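Local structure of phenyl-3-pyruvate decarboxylase (Azospirillum brasilense, 2NXW) at residues A246-F257 and P267-I275; G401-D409 and V544-F552. The protein catalyses the thiamine diphosphate- and magnesium-dependent decarboxylation of indole-3-pyruvate to indole-3-acetaldehyde, a step of auxin biosynthesis. All blocks are in the same frame, centred on the assembly; numbering follows the deposited sequence.

Contact 1 (A246-F257 and P267-I275)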
loop_
_atom_site.group_PDB
_atom_site.type_symbol
_atom_site.label_atom_id
_atom_site.label_comp_id
_atom_site.label_asym_id
_atom_site.label_seq_id
_atom_site.Cartn_x
_atom_site.Cartn_y
_atom_site.Cartn_z
ATOM N N ALA A 246 -23.304 -30.088 20.145
ATOM C CA ALA A 246 -23.783 -29.264 21.255
ATOM C C ALA A 246 -24.308 -30.111 22.403
ATOM O O ALA A 246 -24.074 -29.797 23.575
ATOM C CB ALA A 246 -24.870 -28.310 20.775
ATOM N N GLN A 247 -25.019 -31.185 22.075
ATOM C CA GLN A 247 -25.547 -32.039 23.124
ATOM C C GLN A 247 -24.409 -32.756 23.852
ATOM O O GLN A 247 -24.386 -32.799 25.083
ATOM C CB GLN A 247 -26.532 -33.056 22.534
ATOM C CG GLN A 247 -27.106 -34.042 23.553
ATOM C CD GLN A 247 -28.235 -34.890 22.975
ATOM O OE1 GLN A 247 -28.094 -35.501 21.910
ATOM N NE2 GLN A 247 -29.357 -34.936 23.682
ATOM N N ARG A 248 -23.454 -33.293 23.100
ATOM C CA ARG A 248 -22.336 -34.020 23.708
ATOM C C ARG A 248 -21.317 -33.147 24.439
ATOM O O ARG A 248 -20.726 -33.576 25.431
ATOM C CB ARG A 248 -21.601 -34.847 22.652
ATOM C CG ARG A 248 -22.463 -35.891 21.958
ATOM C CD ARG A 248 -21.605 -36.881 21.181
ATOM N NE ARG A 248 -22.437 -37.804 20.416
ATOM C CZ ARG A 248 -21.983 -38.898 19.818
ATOM N NH1 ARG A 248 -20.696 -39.215 19.901
ATOM N NH2 ARG A 248 -22.814 -39.670 19.130
ATOM N N LEU A 249 -21.109 -31.923 23.958
ATOM C CA LEU A 249 -20.125 -31.037 24.570
ATOM C C LEU A 249 -20.545 -30.557 25.957
ATOM O O LEU A 249 -19.703 -30.262 26.800
ATOM C CB LEU A 249 -19.859 -29.855 23.641
ATOM C CG LEU A 249 -18.652 -28.984 23.979
ATOM C CD1 LEU A 249 -17.368 -29.792 23.907
ATOM C CD2 LEU A 249 -18.594 -27.843 22.986
ATOM N N GLY A 250 -21.851 -30.464 26.185
ATOM C CA GLY A 250 -22.356 -30.078 27.489
ATOM C C GLY A 250 -22.110 -28.679 28.009
ATOM O O GLY A 250 -22.042 -28.480 29.222
ATOM N N VAL A 251 -21.968 -27.707 27.112
ATOM C CA VAL A 251 -21.751 -26.324 27.529
ATOM C C VAL A 251 -22.862 -25.436 26.978
ATOM O O VAL A 251 -23.563 -25.820 26.047
ATOM C CB VAL A 251 -20.375 -25.781 27.042
ATOM C CG1 VAL A 251 -19.257 -26.700 27.528
ATOM C CG2 VAL A 251 -20.345 -25.677 25.523
ATOM N N PRO A 252 -23.059 -24.247 27.573
ATOM C CA PRO A 252 -24.102 -23.325 27.107
ATOM C C PRO A 252 -23.942 -23.004 25.627
ATOM O O PRO A 252 -22.823 -22.827 25.138
ATOM C CB PRO A 252 -23.889 -22.097 27.987
ATOM C CG PRO A 252 -23.440 -22.706 29.282
ATOM C CD PRO A 252 -22.446 -23.754 28.821
ATOM N N VAL A 253 -25.071 -22.929 24.928
ATOM C CA VAL A 253 -25.092 -22.659 23.497
ATOM C C VAL A 253 -25.699 -21.296 23.192
ATOM O O VAL A 253 -26.718 -20.919 23.774
ATOM C CB VAL A 253 -25.926 -23.728 22.772
ATOM C CG1 VAL A 253 -25.937 -23.468 21.274
ATOM C CG2 VAL A 253 -25.359 -25.111 23.068
ATOM N N VAL A 254 -25.074 -20.576 22.267
ATOM C CA VAL A 254 -25.541 -19.258 21.834
ATOM C C VAL A 254 -25.295 -19.153 20.326
ATOM O O VAL A 254 -24.422 -19.829 19.789
ATOM C CB VAL A 254 -24.747 -18.128 22.553
ATOM C CG1 VAL A 254 -25.155 -16.755 22.031
ATOM C CG2 VAL A 254 -24.978 -18.210 24.051
ATOM N N THR A 255 -26.073 -18.344 19.618
ATOM C CA THR A 255 -25.816 -18.184 18.188
ATOM C C THR A 255 -25.402 -16.757 17.905
ATOM O O THR A 255 -25.670 -15.862 18.705
ATOM C CB THR A 255 -27.066 -18.467 17.305
ATOM O OG1 THR A 255 -28.156 -17.646 17.742
ATOM C CG2 THR A 255 -27.466 -19.922 17.379
ATOM N N THR A 256 -24.703 -16.555 16.795
ATOM C CA THR A 256 -24.351 -15.206 16.369
ATOM C C THR A 256 -25.535 -14.774 15.505
ATOM O O THR A 256 -26.435 -15.573 15.237
ATOM C CB THR A 256 -23.106 -15.177 15.479
ATOM O OG1 THR A 256 -23.304 -16.056 14.365
ATOM C CG2 THR A 256 -21.874 -15.573 16.279
ATOM N N PHE A 257 -25.542 -13.523 15.054
ATOM C CA PHE A 257 -26.641 -13.054 14.215
ATOM C C PHE A 257 -26.823 -13.924 12.971
ATOM O O PHE A 257 -27.947 -14.283 12.611
ATOM C CB PHE A 257 -26.404 -11.607 13.775
ATOM C CG PHE A 257 -27.436 -11.102 12.819
ATOM C CD1 PHE A 257 -28.718 -10.787 13.261
ATOM C CD2 PHE A 257 -27.152 -11.001 11.463
ATOM C CE1 PHE A 257 -29.700 -10.381 12.359
ATOM C CE2 PHE A 257 -28.129 -10.599 10.554
ATOM C CZ PHE A 257 -29.404 -10.289 11.007
ATOM N N PRO A 267 -31.830 -30.734 21.096
ATOM C CA PRO A 267 -31.966 -31.076 22.517
ATOM C C PRO A 267 -31.344 -29.993 23.397
ATOM O O PRO A 267 -31.761 -29.793 24.536
ATOM C CB PRO A 267 -31.229 -32.410 22.626
ATOM C CG PRO A 267 -31.397 -33.007 21.270
ATOM C CD PRO A 267 -31.184 -31.829 20.351
ATOM N N THR A 268 -30.318 -29.317 22.877
ATOM C CA THR A 268 -29.674 -28.220 23.602
ATOM C C THR A 268 -29.665 -27.018 22.658
ATOM O O THR A 268 -28.658 -26.713 22.012
ATOM C CB THR A 268 -28.227 -28.581 24.056
ATOM O OG1 THR A 268 -27.392 -28.823 22.914
ATOM C CG2 THR A 268 -28.247 -29.827 24.934
ATOM N N PRO A 269 -30.809 -26.324 22.555
ATOM C CA PRO A 269 -30.968 -25.154 21.690
ATOM C C PRO A 269 -30.266 -23.915 22.227
ATOM O O PRO A 269 -29.904 -23.851 23.397
ATOM C CB PRO A 269 -32.484 -24.990 21.625
ATOM C CG PRO A 269 -32.897 -25.369 23.013
ATOM C CD PRO A 269 -32.055 -26.598 23.299
ATOM N N PRO A 270 -30.050 -22.914 21.365
ATOM C CA PRO A 270 -29.384 -21.686 21.802
ATOM C C PRO A 270 -30.184 -20.968 22.886
ATOM O O PRO A 270 -31.414 -20.947 22.845
ATOM C CB PRO A 270 -29.309 -20.866 20.517
ATOM C CG PRO A 270 -29.215 -21.907 19.453
ATOM C CD PRO A 270 -30.256 -22.908 19.906
ATOM N N LEU A 271 -29.479 -20.392 23.856
ATOM C CA LEU A 271 -30.108 -19.639 24.934
ATOM C C LEU A 271 -30.614 -18.327 24.357
ATOM O O LEU A 271 -31.510 -17.688 24.914
ATOM C CB LEU A 271 -29.091 -19.343 26.038
ATOM C CG LEU A 271 -28.529 -20.547 26.790
ATOM C CD1 LEU A 271 -27.269 -20.147 27.539
ATOM C CD2 LEU A 271 -29.585 -21.088 27.746
ATOM N N GLY A 272 -30.019 -17.934 23.236
ATOM C CA GLY A 272 -30.389 -16.704 22.564
ATOM C C GLY A 272 -29.366 -16.362 21.502
ATOM O O GLY A 272 -28.455 -17.153 21.220
ATOM N N THR A 273 -29.520 -15.184 20.910
ATOM C CA THR A 273 -28.619 -14.704 19.874
ATOM C C THR A 273 -27.808 -13.519 20.379
ATOM O O THR A 273 -28.360 -12.521 20.842
ATOM C CB THR A 273 -29.410 -14.269 18.629
ATOM O OG1 THR A 273 -30.121 -15.396 18.108
ATOM C CG2 THR A 273 -28.482 -13.716 17.556
ATOM N N TYR A 274 -26.490 -13.635 20.297
ATOM C CA TYR A 274 -25.615 -12.552 20.712
ATOM C C TYR A 274 -25.498 -11.542 19.563
ATOM O O TYR A 274 -25.189 -11.917 18.434
ATOM C CB TYR A 274 -24.224 -13.094 21.043
ATOM C CG TYR A 274 -23.204 -12.013 21.317
ATOM C CD1 TYR A 274 -23.018 -11.505 22.599
ATOM C CD2 TYR A 274 -22.435 -11.484 20.282
ATOM C CE1 TYR A 274 -22.086 -10.495 22.844
ATOM C CE2 TYR A 274 -21.510 -10.480 20.514
ATOM C CZ TYR A 274 -21.339 -9.992 21.798
ATOM O OH TYR A 274 -20.403 -9.010 22.022
ATOM N N ILE A 275 -25.748 -10.265 19.847
ATOM C CA ILE A 275 -25.628 -9.232 18.822
ATOM C C ILE A 275 -24.982 -7.982 19.388
ATOM O O ILE A 275 -25.130 -6.895 18.827
ATOM C CB ILE A 275 -26.991 -8.825 18.215
ATOM C CG1 ILE A 275 -27.898 -8.223 19.291
ATOM C CG2 ILE A 275 -27.648 -10.028 17.561
ATOM C CD1 ILE A 275 -29.194 -7.605 18.732
HETATM O O HOH W 1 -23.558 -11.924 16.306
#

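Contact 2 (G401-D409 and V544-F552). With TPP (thiamine diphosphate), chain E.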
loop_
_atom_site.group_PDB
_atom_site.type_symbol
_atom_site.label_atom_id
_atom_site.label_comp_id
_atom_site.label_asym_id
_atom_site.label_seq_id
_atom_site.Cartn_x
_atom_site.Cartn_y
_atom_site.Cartn_z
ATOM N N GLY A 401 -31.170 -0.509 8.741
ATOM C CA GLY A 401 -31.936 0.610 9.284
ATOM C C GLY A 401 -32.733 0.088 10.466
ATOM O O GLY A 401 -32.524 -1.039 10.906
ATOM N N ASP A 402 -33.647 0.886 11.012
ATOM C CA ASP A 402 -34.431 0.392 12.137
ATOM C C ASP A 402 -35.295 -0.800 11.715
ATOM O O ASP A 402 -35.748 -1.576 12.554
ATOM C CB ASP A 402 -35.286 1.514 12.744
ATOM C CG ASP A 402 -35.715 1.206 14.177
ATOM O OD1 ASP A 402 -35.146 0.276 14.788
ATOM O OD2 ASP A 402 -36.619 1.903 14.685
ATOM N N CYS A 403 -35.509 -0.971 10.410
ATOM C CA CYS A 403 -36.272 -2.130 9.951
ATOM C C CYS A 403 -35.589 -3.433 10.414
ATOM O O CYS A 403 -36.267 -4.385 10.795
ATOM C CB CYS A 403 -36.405 -2.114 8.424
ATOM S SG CYS A 403 -34.848 -2.055 7.491
ATOM N N LEU A 404 -34.257 -3.455 10.413
ATOM C CA LEU A 404 -33.500 -4.632 10.848
ATOM C C LEU A 404 -33.614 -4.809 12.364
ATOM O O LEU A 404 -33.809 -5.912 12.859
ATOM C CB LEU A 404 -32.026 -4.487 10.469
ATOM C CG LEU A 404 -31.105 -5.587 11.012
ATOM C CD1 LEU A 404 -31.638 -6.975 10.659
ATOM C CD2 LEU A 404 -29.719 -5.379 10.449
ATOM N N PHE A 405 -33.475 -3.715 13.100
ATOM C CA PHE A 405 -33.577 -3.778 14.550
ATOM C C PHE A 405 -34.979 -4.223 14.980
ATOM O O PHE A 405 -35.132 -4.914 15.989
ATOM C CB PHE A 405 -33.205 -2.414 15.144
ATOM C CG PHE A 405 -31.735 -2.115 15.076
ATOM C CD1 PHE A 405 -30.925 -2.267 16.197
ATOM C CD2 PHE A 405 -31.145 -1.719 13.880
ATOM C CE1 PHE A 405 -29.549 -2.031 16.130
ATOM C CE2 PHE A 405 -29.765 -1.484 13.797
ATOM C CZ PHE A 405 -28.964 -1.642 14.934
ATOM N N THR A 406 -35.990 -3.853 14.200
ATOM C CA THR A 406 -37.363 -4.244 14.476
ATOM C C THR A 406 -37.559 -5.723 14.131
ATOM O O THR A 406 -38.238 -6.455 14.856
ATOM C CB THR A 406 -38.340 -3.422 13.644
ATOM O OG1 THR A 406 -38.117 -2.025 13.891
ATOM C CG2 THR A 406 -39.770 -3.759 14.034
ATOM N N ALA A 407 -36.957 -6.162 13.026
ATOM C CA ALA A 407 -37.074 -7.558 12.598
ATOM C C ALA A 407 -36.507 -8.525 13.626
ATOM O O ALA A 407 -36.933 -9.683 13.684
ATOM C CB ALA A 407 -36.385 -7.750 11.249
ATOM N N MET A 408 -35.555 -8.067 14.436
ATOM C CA MET A 408 -34.988 -8.936 15.467
ATOM C C MET A 408 -36.088 -9.398 16.423
ATOM O O MET A 408 -35.948 -10.436 17.077
ATOM C CB MET A 408 -33.901 -8.202 16.263
ATOM C CG MET A 408 -32.640 -7.859 15.475
ATOM S SD MET A 408 -31.775 -9.338 14.883
ATOM C CE MET A 408 -31.171 -10.018 16.409
ATOM N N ASP A 409 -37.175 -8.630 16.506
ATOM C CA ASP A 409 -38.286 -8.976 17.386
ATOM C C ASP A 409 -39.502 -9.537 16.657
ATOM O O ASP A 409 -40.613 -9.554 17.192
ATOM C CB ASP A 409 -38.688 -7.765 18.240
ATOM C CG ASP A 409 -37.686 -7.481 19.340
ATOM O OD1 ASP A 409 -37.049 -8.442 19.817
ATOM O OD2 ASP A 409 -37.543 -6.305 19.732
ATOM N N VAL A 544 -38.978 7.914 16.978
ATOM C CA VAL A 544 -39.627 6.708 17.493
ATOM C C VAL A 544 -38.850 5.517 16.961
ATOM O O VAL A 544 -38.795 5.290 15.753
ATOM C CB VAL A 544 -41.096 6.665 17.038
ATOM C CG1 VAL A 544 -41.809 5.462 17.647
ATOM C CG2 VAL A 544 -41.794 7.966 17.476
ATOM N N LEU A 545 -38.249 4.769 17.879
ATOM C CA LEU A 545 -37.384 3.642 17.537
ATOM C C LEU A 545 -37.847 2.301 18.069
ATOM O O LEU A 545 -38.615 2.224 19.023
ATOM C CB LEU A 545 -35.986 3.900 18.114
ATOM C CG LEU A 545 -35.435 5.314 17.959
ATOM C CD1 LEU A 545 -34.102 5.433 18.682
ATOM C CD2 LEU A 545 -35.278 5.637 16.481
ATOM N N SER A 546 -37.346 1.238 17.451
ATOM C CA SER A 546 -37.638 -0.110 17.925
ATOM C C SER A 546 -36.946 -0.250 19.286
ATOM O O SER A 546 -36.020 0.503 19.591
ATOM C CB SER A 546 -37.048 -1.156 16.973
ATOM O OG SER A 546 -35.629 -1.116 16.976
ATOM N N ASP A 547 -37.371 -1.209 20.098
ATOM C CA ASP A 547 -36.724 -1.384 21.402
ATOM C C ASP A 547 -35.249 -1.778 21.244
ATOM O O ASP A 547 -34.381 -1.350 22.023
ATOM C CB ASP A 547 -37.443 -2.454 22.226
ATOM C CG ASP A 547 -38.838 -2.030 22.667
ATOM O OD1 ASP A 547 -39.213 -0.847 22.513
ATOM O OD2 ASP A 547 -39.564 -2.898 23.189
ATOM N N THR A 548 -34.947 -2.596 20.241
ATOM C CA THR A 548 -33.571 -3.021 20.046
ATOM C C THR A 548 -32.677 -1.857 19.612
ATOM O O THR A 548 -31.537 -1.745 20.074
ATOM C CB THR A 548 -33.509 -4.183 19.025
ATOM O OG1 THR A 548 -34.366 -5.239 19.482
ATOM C CG2 THR A 548 -32.092 -4.711 18.879
ATOM N N LEU A 549 -33.176 -0.977 18.744
ATOM C CA LEU A 549 -32.353 0.153 18.339
ATOM C C LEU A 549 -32.197 1.091 19.532
ATOM O O LEU A 549 -31.125 1.648 19.737
ATOM C CB LEU A 549 -32.968 0.899 17.144
ATOM C CG LEU A 549 -32.179 2.141 16.687
ATOM C CD1 LEU A 549 -30.727 1.769 16.369
ATOM C CD2 LEU A 549 -32.854 2.747 15.467
ATOM N N ALA A 550 -33.242 1.237 20.340
ATOM C CA ALA A 550 -33.134 2.106 21.511
ATOM C C ALA A 550 -32.056 1.571 22.462
ATOM O O ALA A 550 -31.276 2.348 23.021
ATOM C CB ALA A 550 -34.466 2.207 22.220
ATOM N N ARG A 551 -31.988 0.254 22.636
ATOM C CA ARG A 551 -30.967 -0.313 23.518
ATOM C C ARG A 551 -29.575 -0.120 22.922
ATOM O O ARG A 551 -28.600 0.108 23.646
ATOM C CB ARG A 551 -31.214 -1.806 23.758
ATOM C CG ARG A 551 -32.428 -2.107 24.617
ATOM C CD ARG A 551 -32.364 -3.525 25.178
ATOM N NE ARG A 551 -32.342 -4.545 24.131
ATOM C CZ ARG A 551 -33.410 -4.974 23.461
ATOM N NH1 ARG A 551 -34.617 -4.484 23.715
ATOM N NH2 ARG A 551 -33.263 -5.902 22.525
ATOM N N PHE A 552 -29.486 -0.218 21.601
ATOM C CA PHE A 552 -28.230 -0.045 20.874
ATOM C C PHE A 552 -27.698 1.364 21.119
ATOM O O PHE A 552 -26.537 1.548 21.485
ATOM C CB PHE A 552 -28.487 -0.261 19.379
ATOM C CG PHE A 552 -27.252 -0.220 18.519
ATOM C CD1 PHE A 552 -26.382 -1.306 18.465
ATOM C CD2 PHE A 552 -26.995 0.881 17.711
ATOM C CE1 PHE A 552 -25.274 -1.299 17.612
ATOM C CE2 PHE A 552 -25.889 0.900 16.855
ATOM C CZ PHE A 552 -25.030 -0.192 16.804
HETATM N "N1'" TPP E . -25.084 4.155 2.112
HETATM C "C2'" TPP E . -25.147 2.816 2.042
HETATM C CM2 TPP E . -25.135 2.137 0.681
HETATM N "N3'" TPP E . -25.212 2.075 3.152
HETATM C "C4'" TPP E . -25.220 2.633 4.396
HETATM N "N4'" TPP E . -25.219 1.825 5.492
HETATM C "C5'" TPP E . -25.220 4.060 4.520
HETATM C "C6'" TPP E . -25.125 4.803 3.325
HETATM C "C7'" TPP E . -25.276 4.786 5.884
HETATM N N3 TPP E . -26.600 4.601 6.636
HETATM C C2 TPP E . -26.653 3.693 7.615
HETATM S S1 TPP E . -28.288 3.823 8.234
HETATM C C5 TPP E . -28.835 5.110 7.165
HETATM C C4 TPP E . -27.713 5.377 6.384
HETATM C CM4 TPP E . -27.744 6.477 5.288
HETATM C C6 TPP E . -30.186 5.706 7.166
HETATM C C7 TPP E . -31.210 4.657 6.694
HETATM O O7 TPP E . -32.407 5.371 6.516
HETATM P PA TPP E . -33.658 4.417 6.342
HETATM O O1A TPP E . -33.505 3.427 5.191
HETATM O O2A TPP E . -34.829 5.370 6.103
HETATM O O3A TPP E . -33.953 3.581 7.665
HETATM P PB TPP E . -34.029 4.321 9.144
HETATM O O1B TPP E . -34.842 5.614 9.044
HETATM O O2B TPP E . -34.712 3.257 10.051
HETATM O O3B TPP E . -32.628 4.588 9.672
HETATM O O HOH W 2 -37.670 3.930 13.172
HETATM O O HOH W 3 -36.665 -4.266 18.314
HETATM O O HOH W 4 -36.589 -6.065 22.206
HETATM O O HOH W 5 -34.306 -7.977 20.088
#

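Contact 1 (A246-F257 and P267-I275)
Val253 and Thr255 on the short strand 253-255 meet Leu271, Gly272 and Tyr274 of an irregular chain through three backbone hydrogen bonds. Val253 O accepts from Leu271 N at 2.8 Å, Thr255 N gives to Gly272 O, and Thr255 O takes Tyr274 N at 2.9 Å. Beyond them a water continues the pairing, accepting from Phe257 N and donating to Tyr274 O. The packing is tightest at Pro270, whose CG presses on Thr255 CG2 at 3.4 Å, closer than ordinary carbon contact. Val253 flanks the same proline ring: with CG1 anti to the backbone N (chi1 -179°), that methyl comes to 4.1 Å from Pro270 CG, while CG2 turns back toward Thr268 O, a buried carbonyl without a hydrogen-bonding partner. Across the strand Val254 CB points away, yet its CG1 reaches 3.4 Å from Gly272 O and also touches Tyr274 CB. The hydroxyls of Thr255 and Thr273 lie close, OG1 to OG1 3.0 Å. Packing is sparser at the more exposed margin, where Pro252 CB meets only the CD1 methyl of Leu271, at 3.9 Å. At the helix end Gln247, its chain extended, crosses Pro267 at about a right angle and lays NE2 3.3 Å from Pro267 CB; that amide nitrogen is hydrogen-bonded to Arg353 O. The return chain thus covers one margin of strand 253-255, an edge strand of the central-domain sheet, whose other margin pairs in parallel with strand 225-229. Helix 281-288 receives Leu271 on Ile283 and Leu286, and Tyr274 OH bonds to Glu288, while Leu249 of helix 239-249 packs on helix 205-221.

Contact 2 (G401-D409 and V544-F552)
The diphosphate end of the thiamine diphosphate site, in the C-terminal cofactor-binding domain, is where helix 402-407 starts and helix 547-558 crosses it. Over the short segments the axes approach to 8.2 Å with their directions 110° apart. Asp402 serves both sides: its backbone N donates to TPP O2B at 2.8 Å, and its carboxylate grips the start of the other helix. Its CG lies anti to the backbone N (chi1 -159°), which carries the carboxylate toward Ser546; each oxygen offers its syn lone pair, OD1 taking the hydroxyl OG of Ser546 at 2.6 Å and OD2 its backbone N at 2.9 Å. The serine is itself the N-cap of helix 547-558, its OG accepting from Leu549 N; the carboxylate and the cap thus fix each other, Ser546 forming a second shell behind Asp402. Were Asp402 an alanine, Ser546 OG and N would probably lose both carboxylate acceptors, with the hydroxyl held by Leu549 N alone. Thr406 OG1 donates to Asp402 O from well above the carbonyl plane, beside the helical bond from Thr406 N. Farther along, water joins Phe405 O, Asp409 OD2 and Thr548 N, and a second water links Asp409 OD2 to Arg551 NH1. Helix 376-388 borders the polar side through Pro376 and Met377, and helix 480-485 the apolar side through Met481 and Phe485. There Phe405 turns its edge to the face of Phe552, centroids 5.2 Å apart and planes at 61°. Leu549 CD1 sits over the centre of the Phe405 ring, 3.9 Å from its centroid in a CH-pi contact.

Overall arrangement
Contact 1 comes first along the chain and closes before contact 2 opens; their centres lie about 23 Å apart. Contact 1 belongs to the central domain and the edge of its mixed sheet, contact 2 to the C-terminal cofactor-binding domain, joining the helix after strand 395-398 to the last modelled helix, 547-558. They nevertheless touch: Phe257 CE1 lies 3.4 Å from Met408 SD, Ile275 CG2 packs on Met408 CE, and Ile275 CD1 meets Thr548 CG2. Phe305 extends this seam, its ring meeting both Phe257 and Phe405. Apolar contacts, one through the methyl of Thr548, therefore connect the central domain directly to the helix pair beside the thiamine diphosphate.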